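Local coordinates for hypothetical protein (Leishmania major, PDB 2AR1), which is of unknown function but carries an EVE domain of the PUA clan, so it may bind nucleic acid, possibly recognising a modified base, at residues Leu80-Arg85 with Asp116-Ala121. Numbering follows the deposited sequence.
Sequences LAEVVR and DVKFVA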
# COMPACT_ATOMS: atom_id res chain seq x y z
N LEU A 80 8.35 -3.06 3.32
CA LEU A 80 8.40 -1.65 3.08
C LEU A 80 8.64 -1.38 1.60
O LEU A 80 9.38 -2.10 0.91
CB LEU A 80 9.57 -1.01 3.89
CG LEU A 80 9.52 -1.13 5.42
CD1 LEU A 80 10.62 -0.34 6.00
CD2 LEU A 80 8.18 -0.52 5.92
N ALA A 81 7.98 -0.31 1.13
CA ALA A 81 8.21 0.21 -0.19
C ALA A 81 8.37 1.75 -0.14
O ALA A 81 8.29 2.39 0.93
CB ALA A 81 7.09 -0.17 -1.13
N GLU A 82 8.57 2.30 -1.31
CA GLU A 82 8.77 3.78 -1.44
C GLU A 82 8.16 4.26 -2.74
O GLU A 82 8.20 3.57 -3.71
CB GLU A 82 10.22 4.13 -1.33
CG GLU A 82 10.49 5.56 -1.53
CD GLU A 82 11.96 5.92 -1.25
OE1 GLU A 82 12.53 5.27 -0.36
OE2 GLU A 82 12.51 6.88 -1.89
N VAL A 83 7.43 5.38 -2.71
CA VAL A 83 6.85 5.86 -3.94
C VAL A 83 7.97 6.38 -4.89
O VAL A 83 8.84 7.22 -4.50
CB VAL A 83 5.81 6.99 -3.63
CG1 VAL A 83 5.30 7.67 -4.91
CG2 VAL A 83 4.67 6.39 -2.79
N VAL A 84 7.98 5.91 -6.14
CA VAL A 84 8.93 6.45 -7.12
C VAL A 84 8.40 7.20 -8.38
O VAL A 84 9.17 7.79 -9.09
CB VAL A 84 9.98 5.39 -7.59
CG1 VAL A 84 10.78 4.90 -6.37
CG2 VAL A 84 9.30 4.25 -8.30
N ARG A 85 7.09 7.20 -8.59
CA ARG A 85 6.51 8.05 -9.59
C ARG A 85 5.13 8.51 -9.12
O ARG A 85 4.37 7.73 -8.56
CB ARG A 85 6.31 7.32 -10.90
CG ARG A 85 6.10 8.34 -12.05
CD ARG A 85 5.54 7.80 -13.33
NE ARG A 85 5.59 8.83 -14.40
CZ ARG A 85 4.73 9.86 -14.53
NH1 ARG A 85 3.72 10.10 -13.64
NH2 ARG A 85 4.88 10.67 -15.58
N ASP A 116 3.83 4.45 -9.01
CA ASP A 116 4.87 3.36 -9.01
C ASP A 116 5.53 3.32 -7.67
O ASP A 116 5.77 4.34 -7.07
CB ASP A 116 5.94 3.60 -10.06
CG ASP A 116 5.48 3.31 -11.49
OD1 ASP A 116 4.31 2.85 -11.69
OD2 ASP A 116 6.31 3.54 -12.41
N VAL A 117 5.86 2.10 -7.20
CA VAL A 117 6.56 1.97 -5.92
C VAL A 117 7.78 1.11 -6.14
O VAL A 117 7.85 0.37 -7.11
CB VAL A 117 5.75 1.38 -4.79
CG1 VAL A 117 4.56 2.25 -4.42
CG2 VAL A 117 5.27 -0.03 -5.08
N LYS A 118 8.73 1.28 -5.24
CA LYS A 118 9.96 0.50 -5.26
C LYS A 118 10.04 -0.33 -3.99
O LYS A 118 9.53 0.06 -2.94
CB LYS A 118 11.23 1.37 -5.46
CG LYS A 118 11.79 2.04 -4.23
CD LYS A 118 13.23 2.49 -4.51
CE LYS A 118 13.56 3.75 -3.76
NZ LYS A 118 15.08 4.00 -3.83
N PHE A 119 10.57 -1.54 -4.10
CA PHE A 119 10.85 -2.36 -2.98
C PHE A 119 11.86 -1.69 -2.07
O PHE A 119 12.87 -1.18 -2.57
CB PHE A 119 11.59 -3.63 -3.48
CG PHE A 119 12.02 -4.51 -2.36
CD1 PHE A 119 11.10 -5.30 -1.66
CD2 PHE A 119 13.36 -4.56 -2.00
CE1 PHE A 119 11.53 -6.09 -0.61
CE2 PHE A 119 13.78 -5.34 -0.94
CZ PHE A 119 12.91 -6.11 -0.29
N VAL A 120 11.68 -1.82 -0.76
CA VAL A 120 12.67 -1.28 0.21
C VAL A 120 13.15 -2.37 1.18
O VAL A 120 14.35 -2.49 1.40
CB VAL A 120 12.07 -0.09 1.01
CG1 VAL A 120 12.98 0.32 2.11
CG2 VAL A 120 11.79 1.10 0.08
N ALA A 121 12.18 -3.11 1.73
CA ALA A 121 12.49 -4.17 2.72
C ALA A 121 11.44 -5.29 2.76
O ALA A 121 10.27 -5.05 2.56
CB ALA A 121 12.67 -3.60 4.05
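K118 sets CG between its backbone N and carbonyl carbon (chi1 82°), while E82 holds CG anti to its N (chi1 177°). Beyond CG the glutamate is extended and the lysine bends at chi3; the two side chains lie side by side, pointing the same way. K118 CE packs on E82 CD at 3.7 Å. E82 OE2 and K118 NZ stay 4.3 Å apart, too far for a salt bridge. V84 crosses the lysine at about a right angle, with CG1 3.7 Å from K118 CB. V120 CG2 lies 3.7 Å from E82 CB. E82 and K118 exchange two backbone hydrogen bonds; K118 N to E82 O is 2.8 Å. At one end L80 O accepts from both V120 N and A121 N, which approach from the same face of its plane. At the other, D116 O takes V84 N at 2.9 Å and, weakly, R85 N. D116 OD1 is hydrogen-bonded to Y88 OH. E82 and K118 share one face of the sheet with L80 and A121; V83 and V117 share the opposite one. A81 and V117 also touch L36 of helix 33-39. The arrangement is an antiparallel strand pair with a classic beta bulge at each end, within the mixed sheet of the EVE domain.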